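PDB 1E9R: conjugal transfer protein TRWB from Escherichia coli, which probably acts as a hexameric, ring-forming coupling ATPase of bacterial conjugation, helping to pass DNA from donor to recipient cell. Local coordinates for residues W127-L132 with V266-L271; L258-V263 with E292-L297. One frame throughout, in Å; residues are numbered along the deposited sequence.

Contact 1: residues W127-L132 with V266-L271; sequences WQRYAL and VCTSIL
Arg129 reaches across to Thr268 near the C-terminal end of helix 252-269. Its CG stands anti to the backbone N (chi1 -166°), and the extended chain runs past the threonine in the opposite sense. The methyl CG2 of Thr268 lies 3.1 Å from Arg129 NE, a tight approach, and this buried NE has no polar partner in the model. Beyond it, Arg129 NH2 donates to Thr268 O at 2.7 Å with an N-H...O angle of 147°. The oxygen lies in the guanidinium plane, but NH2 sits above the carbonyl plane. Leu271 N reaches the same oxygen from the opposite face. Asp126 forms a salt bridge with Arg129 NH1. Tyr130 OH lies 3.6 Å above the centre of the Arg129 guanidinium and donates to Ser269 OG at 2.9 Å; Ser269 OG also bonds to Val265 O. A water links Arg129 O to Thr268 OG1, which is bonded to Asp264 O as well. A leucine in place of Arg129 would probably leave Thr268 O without its side-chain donor and Asp126 without its ionic mate. The arrangement is a polar helix-helix contact, joining helix 126-134 to a helix of the P-loop NTPase fold.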
ATOM      1  N   TRP B 127      -8.048  18.936 -31.947  1.00 37.79           N
ATOM      2  CA  TRP B 127      -8.083  17.495 -32.138  1.00 37.17           C
ATOM      3  C   TRP B 127      -7.725  16.761 -30.853  1.00 36.25           C
ATOM      4  O   TRP B 127      -8.438  15.838 -30.445  1.00 35.42           O
ATOM      5  CB  TRP B 127      -7.149  17.067 -33.267  1.00 36.89           C
ATOM      6  CG  TRP B 127      -7.626  17.492 -34.631  1.00 37.43           C
ATOM      7  CD1 TRP B 127      -7.084  18.460 -35.421  1.00 38.08           C
ATOM      8  CD2 TRP B 127      -8.756  16.978 -35.351  1.00 37.89           C
ATOM      9  NE1 TRP B 127      -7.802  18.583 -36.586  1.00 39.28           N
ATOM     10  CE2 TRP B 127      -8.834  17.684 -36.567  1.00 37.25           C
ATOM     11  CE3 TRP B 127      -9.710  15.988 -35.082  1.00 34.78           C
ATOM     12  CZ2 TRP B 127      -9.829  17.433 -37.515  1.00 36.58           C
ATOM     13  CZ3 TRP B 127     -10.699  15.739 -36.027  1.00 36.19           C
ATOM     14  CH2 TRP B 127     -10.749  16.461 -37.228  1.00 38.60           C
ATOM     15  N   GLN B 128      -6.632  17.160 -30.206  1.00 34.67           N
ATOM     16  CA  GLN B 128      -6.239  16.514 -28.956  1.00 36.01           C
ATOM     17  C   GLN B 128      -7.220  16.903 -27.848  1.00 36.15           C
ATOM     18  O   GLN B 128      -7.603  16.101 -26.991  1.00 38.57           O
ATOM     19  CB  GLN B 128      -4.813  16.913 -28.555  1.00 36.55           C
ATOM     20  CG  GLN B 128      -4.426  16.463 -27.131  1.00 38.57           C
ATOM     21  CD  GLN B 128      -4.636  14.944 -26.831  1.00 40.87           C
ATOM     22  OE1 GLN B 128      -5.154  14.174 -27.664  1.00 37.20           O
ATOM     23  NE2 GLN B 128      -4.230  14.524 -25.624  1.00 40.16           N
ATOM     24  N   ARG B 129      -7.625  18.157 -27.895  1.00 35.79           N
ATOM     25  CA  ARG B 129      -8.553  18.714 -26.944  1.00 34.63           C
ATOM     26  C   ARG B 129      -9.828  17.871 -26.820  1.00 33.31           C
ATOM     27  O   ARG B 129     -10.270  17.549 -25.720  1.00 31.56           O
ATOM     28  CB  ARG B 129      -8.884  20.128 -27.403  1.00 37.41           C
ATOM     29  CG  ARG B 129      -9.553  20.986 -26.396  1.00 39.83           C
ATOM     30  CD  ARG B 129      -9.692  22.384 -26.944  1.00 41.50           C
ATOM     31  NE  ARG B 129     -10.539  23.186 -26.073  1.00 42.52           N
ATOM     32  CZ  ARG B 129     -11.142  24.309 -26.437  1.00 42.19           C
ATOM     33  NH1 ARG B 129     -10.990  24.777 -27.670  1.00 41.20           N
ATOM     34  NH2 ARG B 129     -11.907  24.954 -25.566  1.00 45.01           N
ATOM     35  N   TYR B 130     -10.418  17.498 -27.950  1.00 31.58           N
ATOM     36  CA  TYR B 130     -11.649  16.716 -27.911  1.00 29.76           C
ATOM     37  C   TYR B 130     -11.422  15.213 -27.961  1.00 27.28           C
ATOM     38  O   TYR B 130     -12.349  14.434 -27.746  1.00 24.56           O
ATOM     39  CB  TYR B 130     -12.625  17.185 -29.006  1.00 30.10           C
ATOM     40  CG  TYR B 130     -13.077  18.612 -28.772  1.00 29.88           C
ATOM     41  CD1 TYR B 130     -13.948  18.917 -27.730  1.00 30.77           C
ATOM     42  CD2 TYR B 130     -12.535  19.673 -29.501  1.00 29.20           C
ATOM     43  CE1 TYR B 130     -14.259  20.244 -27.405  1.00 31.00           C
ATOM     44  CE2 TYR B 130     -12.843  21.006 -29.182  1.00 30.37           C
ATOM     45  CZ  TYR B 130     -13.702  21.279 -28.132  1.00 32.62           C
ATOM     46  OH  TYR B 130     -13.986  22.580 -27.787  1.00 33.73           O
ATOM     47  N   ALA B 131     -10.189  14.804 -28.235  1.00 26.87           N
ATOM     48  CA  ALA B 131      -9.856  13.384 -28.223  1.00 26.00           C
ATOM     49  C   ALA B 131      -9.904  13.002 -26.730  1.00 28.06           C
ATOM     50  O   ALA B 131     -10.310  11.900 -26.354  1.00 27.19           O
ATOM     51  CB  ALA B 131      -8.459  13.174 -28.788  1.00 25.08           C
ATOM     52  N   LEU B 132      -9.492  13.956 -25.896  1.00 27.40           N
ATOM     53  CA  LEU B 132      -9.479  13.816 -24.444  1.00 29.17           C
ATOM     54  C   LEU B 132     -10.908  13.675 -23.917  1.00 28.88           C
ATOM     55  O   LEU B 132     -11.114  13.161 -22.825  1.00 29.74           O
ATOM     56  CB  LEU B 132      -8.831  15.058 -23.829  1.00 29.70           C
ATOM     57  CG  LEU B 132      -7.556  15.021 -22.992  1.00 32.82           C
ATOM     58  CD1 LEU B 132      -6.816  13.736 -23.177  1.00 32.67           C
ATOM     59  CD2 LEU B 132      -6.696  16.199 -23.385  1.00 30.61           C
ATOM     60  N   VAL B 266     -18.408  20.209 -22.869  1.00 30.00           N
ATOM     61  CA  VAL B 266     -18.896  21.443 -22.263  1.00 31.30           C
ATOM     62  C   VAL B 266     -17.817  22.076 -21.391  1.00 31.50           C
ATOM     63  O   VAL B 266     -17.563  23.271 -21.488  1.00 31.77           O
ATOM     64  CB  VAL B 266     -20.158  21.206 -21.393  1.00 31.89           C
ATOM     65  CG1 VAL B 266     -20.499  22.473 -20.608  1.00 30.70           C
ATOM     66  CG2 VAL B 266     -21.327  20.823 -22.274  1.00 29.43           C
ATOM     67  N   CYS B 267     -17.172  21.270 -20.556  1.00 32.08           N
ATOM     68  CA  CYS B 267     -16.132  21.771 -19.679  1.00 31.49           C
ATOM     69  C   CYS B 267     -14.932  22.411 -20.381  1.00 32.23           C
ATOM     70  O   CYS B 267     -14.408  23.411 -19.903  1.00 31.46           O
ATOM     71  CB  CYS B 267     -15.663  20.653 -18.759  1.00 28.83           C
ATOM     72  SG  CYS B 267     -16.950  20.075 -17.606  1.00 31.80           S
ATOM     73  N   THR B 268     -14.495  21.857 -21.510  1.00 32.59           N
ATOM     74  CA  THR B 268     -13.343  22.426 -22.217  1.00 33.98           C
ATOM     75  C   THR B 268     -13.731  23.639 -23.020  1.00 33.73           C
ATOM     76  O   THR B 268     -12.988  24.615 -23.103  1.00 31.92           O
ATOM     77  CB  THR B 268     -12.723  21.481 -23.254  1.00 34.72           C
ATOM     78  OG1 THR B 268     -12.879  20.130 -22.839  1.00 41.85           O
ATOM     79  CG2 THR B 268     -11.250  21.785 -23.411  1.00 34.33           C
ATOM     80  N   SER B 269     -14.896  23.550 -23.643  1.00 33.43           N
ATOM     81  CA  SER B 269     -15.386  24.609 -24.506  1.00 35.03           C
ATOM     82  C   SER B 269     -15.638  25.961 -23.854  1.00 34.33           C
ATOM     83  O   SER B 269     -15.334  26.987 -24.458  1.00 34.88           O
ATOM     84  CB  SER B 269     -16.639  24.128 -25.240  1.00 35.13           C
ATOM     85  OG  SER B 269     -16.302  23.079 -26.132  1.00 35.06           O
ATOM     86  N   ILE B 270     -16.177  25.981 -22.636  1.00 35.98           N
ATOM     87  CA  ILE B 270     -16.440  27.258 -21.978  1.00 38.48           C
ATOM     88  C   ILE B 270     -15.159  28.068 -21.789  1.00 39.37           C
ATOM     89  O   ILE B 270     -15.199  29.292 -21.719  1.00 42.01           O
ATOM     90  CB  ILE B 270     -17.077  27.075 -20.607  1.00 38.58           C
ATOM     91  CG1 ILE B 270     -16.095  26.347 -19.698  1.00 39.79           C
ATOM     92  CG2 ILE B 270     -18.399  26.323 -20.732  1.00 39.14           C
ATOM     93  CD1 ILE B 270     -16.417  26.485 -18.245  1.00 43.01           C
ATOM     94  N   LEU B 271     -14.028  27.378 -21.705  1.00 40.54           N
ATOM     95  CA  LEU B 271     -12.736  28.028 -21.525  1.00 42.29           C
ATOM     96  C   LEU B 271     -12.331  28.778 -22.776  1.00 43.93           C
ATOM     97  O   LEU B 271     -11.370  29.553 -22.766  1.00 45.29           O
ATOM     98  CB  LEU B 271     -11.673  26.983 -21.199  1.00 43.29           C
ATOM     99  CG  LEU B 271     -11.331  26.696 -19.742  1.00 44.19           C
ATOM    100  CD1 LEU B 271     -12.574  26.641 -18.900  1.00 43.26           C
ATOM    101  CD2 LEU B 271     -10.558  25.394 -19.679  1.00 42.85           C
TER
HETATM  102  O   HOH W   1     -10.570  18.570 -23.275  1.00 27.62           O

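Contact 2: residues L258-V263 with E292-L297; sequences LISAWV and EKLASL
Helix 252-269 belongs to a beta-alpha-beta connection of the P-loop NTPase fold, and here its Ser260 and Val263 meet Glu292 and Leu294 of the loop that follows strand 281-285. The helix comes after strand 243-247 and leads to strand 281-285. These two strands are parallel in the central sheet, with strand 83-89 between them. Residues 292-296, in the loop after strand 281-285, run alongside the helix in the same direction, before helix 297-303 begins. Ile259 and Trp262, on the same helix, pack against strand 243-247.

Glu292 is tied to the helix through its backbone. Its N donates to Ser260 OG at 2.8 Å, and the bond is nearly straight, with an angle of 166° at the hydrogen. The serine torsion places OG beside its own backbone N (chi1 -64°), where it also bonds to Arg256 O one turn back. The hydroxyl therefore gives its proton to that carbonyl while accepting from the loop. Two bonds fix its rotation. Glu292 CG lies alongside, 3.5 Å from Ser260 OG. The carboxylate turns elsewhere: OE2 forms a salt bridge with Lys217.

Leu294 supplies the apolar half of the contact, with its CB directed toward the helix. Its two methyls divide the work. CD2 comes 3.6 Å from Ser260 O and 3.9 Å from Ser260 CB, so it packs on both the backbone and the side chain of the serine. The backbone N of Leu294 is bonded to Tyr325 OH, and Ser296 N is bonded to Asp264 OD1, which ties the loop to the helix again. The other methyl, CD1, meets Val263 CG1 at 3.6 Å, where the two side chains cross at about a right angle.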
ATOM      1  N   LEU B 258     -20.181   8.175 -23.981  1.00 32.28           N
ATOM      2  CA  LEU B 258     -20.748   9.240 -24.817  1.00 30.83           C
ATOM      3  C   LEU B 258     -21.160  10.429 -23.961  1.00 30.51           C
ATOM      4  O   LEU B 258     -20.802  11.565 -24.261  1.00 29.38           O
ATOM      5  CB  LEU B 258     -21.982   8.754 -25.588  1.00 30.74           C
ATOM      6  CG  LEU B 258     -22.154   9.348 -27.001  1.00 31.89           C
ATOM      7  CD1 LEU B 258     -23.612   9.263 -27.422  1.00 29.97           C
ATOM      8  CD2 LEU B 258     -21.681  10.789 -27.038  1.00 27.84           C
ATOM      9  N   ILE B 259     -21.923  10.154 -22.902  1.00 29.64           N
ATOM     10  CA  ILE B 259     -22.388  11.189 -21.985  1.00 30.96           C
ATOM     11  C   ILE B 259     -21.162  11.865 -21.365  1.00 31.30           C
ATOM     12  O   ILE B 259     -21.089  13.098 -21.297  1.00 30.81           O
ATOM     13  CB  ILE B 259     -23.299  10.584 -20.887  1.00 31.53           C
ATOM     14  CG1 ILE B 259     -24.558   9.989 -21.524  1.00 29.14           C
ATOM     15  CG2 ILE B 259     -23.724  11.652 -19.905  1.00 29.93           C
ATOM     16  CD1 ILE B 259     -25.278   8.965 -20.635  1.00 33.70           C
ATOM     17  N   SER B 260     -20.190  11.064 -20.932  1.00 30.33           N
ATOM     18  CA  SER B 260     -18.958  11.615 -20.369  1.00 27.73           C
ATOM     19  C   SER B 260     -18.306  12.519 -21.417  1.00 27.64           C
ATOM     20  O   SER B 260     -17.781  13.575 -21.094  1.00 27.36           O
ATOM     21  CB  SER B 260     -17.976  10.498 -19.986  1.00 25.82           C
ATOM     22  OG  SER B 260     -18.509   9.685 -18.960  1.00 25.24           O
ATOM     23  N   ALA B 261     -18.336  12.105 -22.674  1.00 24.65           N
ATOM     24  CA  ALA B 261     -17.750  12.919 -23.722  1.00 26.46           C
ATOM     25  C   ALA B 261     -18.443  14.275 -23.795  1.00 26.39           C
ATOM     26  O   ALA B 261     -17.789  15.318 -23.874  1.00 26.55           O
ATOM     27  CB  ALA B 261     -17.868  12.209 -25.063  1.00 24.74           C
ATOM     28  N   TRP B 262     -19.770  14.267 -23.777  1.00 26.62           N
ATOM     29  CA  TRP B 262     -20.503  15.516 -23.870  1.00 28.43           C
ATOM     30  C   TRP B 262     -20.195  16.433 -22.703  1.00 29.16           C
ATOM     31  O   TRP B 262     -19.862  17.610 -22.896  1.00 28.48           O
ATOM     32  CB  TRP B 262     -22.015  15.260 -23.964  1.00 28.69           C
ATOM     33  CG  TRP B 262     -22.449  14.737 -25.317  1.00 30.69           C
ATOM     34  CD1 TRP B 262     -21.887  15.030 -26.531  1.00 30.74           C
ATOM     35  CD2 TRP B 262     -23.531  13.838 -25.584  1.00 29.49           C
ATOM     36  NE1 TRP B 262     -22.551  14.367 -27.530  1.00 29.91           N
ATOM     37  CE2 TRP B 262     -23.563  13.627 -26.979  1.00 28.73           C
ATOM     38  CE3 TRP B 262     -24.475  13.188 -24.780  1.00 29.99           C
ATOM     39  CZ2 TRP B 262     -24.508  12.787 -27.592  1.00 30.36           C
ATOM     40  CZ3 TRP B 262     -25.418  12.349 -25.390  1.00 29.79           C
ATOM     41  CH2 TRP B 262     -25.422  12.159 -26.784  1.00 28.98           C
ATOM     42  N   VAL B 263     -20.298  15.900 -21.490  1.00 29.90           N
ATOM     43  CA  VAL B 263     -20.007  16.702 -20.312  1.00 30.11           C
ATOM     44  C   VAL B 263     -18.618  17.348 -20.419  1.00 30.82           C
ATOM     45  O   VAL B 263     -18.446  18.528 -20.112  1.00 31.12           O
ATOM     46  CB  VAL B 263     -20.072  15.854 -19.035  1.00 30.20           C
ATOM     47  CG1 VAL B 263     -19.596  16.669 -17.845  1.00 28.50           C
ATOM     48  CG2 VAL B 263     -21.492  15.365 -18.817  1.00 29.10           C
ATOM     49  N   GLU B 292     -17.245   8.992 -16.504  1.00 29.56           N
ATOM     50  CA  GLU B 292     -15.875   8.490 -16.501  1.00 29.78           C
ATOM     51  C   GLU B 292     -14.980   9.542 -15.845  1.00 29.76           C
ATOM     52  O   GLU B 292     -15.456  10.610 -15.427  1.00 29.26           O
ATOM     53  CB  GLU B 292     -15.378   8.211 -17.931  1.00 31.57           C
ATOM     54  CG  GLU B 292     -16.142   7.116 -18.666  1.00 35.24           C
ATOM     55  CD  GLU B 292     -15.234   6.145 -19.424  1.00 37.92           C
ATOM     56  OE1 GLU B 292     -14.003   6.159 -19.198  1.00 39.60           O
ATOM     57  OE2 GLU B 292     -15.756   5.354 -20.242  1.00 40.16           O
ATOM     58  N   LYS B 293     -13.687   9.244 -15.740  1.00 28.83           N
ATOM     59  CA  LYS B 293     -12.754  10.193 -15.158  1.00 26.55           C
ATOM     60  C   LYS B 293     -12.557  11.303 -16.192  1.00 25.90           C
ATOM     61  O   LYS B 293     -11.755  11.164 -17.118  1.00 27.95           O
ATOM     62  CB  LYS B 293     -11.437   9.489 -14.858  1.00 25.92           C
ATOM     63  CG  LYS B 293     -10.373  10.381 -14.271  1.00 28.29           C
ATOM     64  CD  LYS B 293      -9.176   9.571 -13.837  1.00 27.41           C
ATOM     65  CE  LYS B 293      -8.099  10.461 -13.245  1.00 28.01           C
ATOM     66  NZ  LYS B 293      -7.031   9.632 -12.617  1.00 29.92           N
ATOM     67  N   LEU B 294     -13.302  12.396 -16.040  1.00 25.12           N
ATOM     68  CA  LEU B 294     -13.232  13.518 -16.977  1.00 26.18           C
ATOM     69  C   LEU B 294     -11.894  14.246 -16.980  1.00 27.40           C
ATOM     70  O   LEU B 294     -11.306  14.503 -15.935  1.00 29.65           O
ATOM     71  CB  LEU B 294     -14.367  14.504 -16.691  1.00 27.04           C
ATOM     72  CG  LEU B 294     -15.750  13.854 -16.651  1.00 28.62           C
ATOM     73  CD1 LEU B 294     -16.801  14.917 -16.412  1.00 31.53           C
ATOM     74  CD2 LEU B 294     -16.027  13.134 -17.955  1.00 26.15           C
ATOM     75  N   ALA B 295     -11.426  14.588 -18.173  1.00 27.49           N
ATOM     76  CA  ALA B 295     -10.154  15.264 -18.332  1.00 25.97           C
ATOM     77  C   ALA B 295     -10.199  16.767 -18.089  1.00 26.50           C
ATOM     78  O   ALA B 295      -9.196  17.359 -17.678  1.00 26.49           O
ATOM     79  CB  ALA B 295      -9.610  14.989 -19.728  1.00 24.58           C
ATOM     80  N   SER B 296     -11.354  17.389 -18.321  1.00 28.46           N
ATOM     81  CA  SER B 296     -11.471  18.840 -18.185  1.00 29.44           C
ATOM     82  C   SER B 296     -12.338  19.359 -17.064  1.00 29.01           C
ATOM     83  O   SER B 296     -12.387  20.562 -16.845  1.00 30.20           O
ATOM     84  CB  SER B 296     -11.990  19.433 -19.494  1.00 30.88           C
ATOM     85  OG  SER B 296     -11.334  18.835 -20.595  1.00 38.45           O
ATOM     86  N   LEU B 297     -13.037  18.477 -16.367  1.00 28.23           N
ATOM     87  CA  LEU B 297     -13.898  18.922 -15.274  1.00 29.81           C
ATOM     88  C   LEU B 297     -13.136  19.792 -14.271  1.00 30.87           C
ATOM     89  O   LEU B 297     -13.601  20.868 -13.902  1.00 31.51           O
ATOM     90  CB  LEU B 297     -14.484  17.724 -14.532  1.00 29.50           C
ATOM     91  CG  LEU B 297     -15.875  17.885 -13.917  1.00 30.47           C
ATOM     92  CD1 LEU B 297     -16.000  16.918 -12.759  1.00 29.41           C
ATOM     93  CD2 LEU B 297     -16.111  19.314 -13.453  1.00 30.97           C
TER

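Contacts 1 and 2 use the same helix, 252-269, and their centres lie about 10 Å apart. Contact 2 holds segment 292-297, mostly loop, to it, and contact 1 holds helix 126-134 to its later turns. They meet where Thr268 OG1 lies 3.0 Å from Ser296 OG, probably a hydrogen bond. Cys267 CB also packs on Ser296 O at 3.8 Å. The two partner segments touch directly as well, with Leu132 CG 3.9 Å from Ala295 CB. The nucleotide site is probably at the P-loop with Lys66, where backbone amides hold a sulfate. Neither contact includes P-loop residues. Contact 1 also packs against Asp250 of a second subunit.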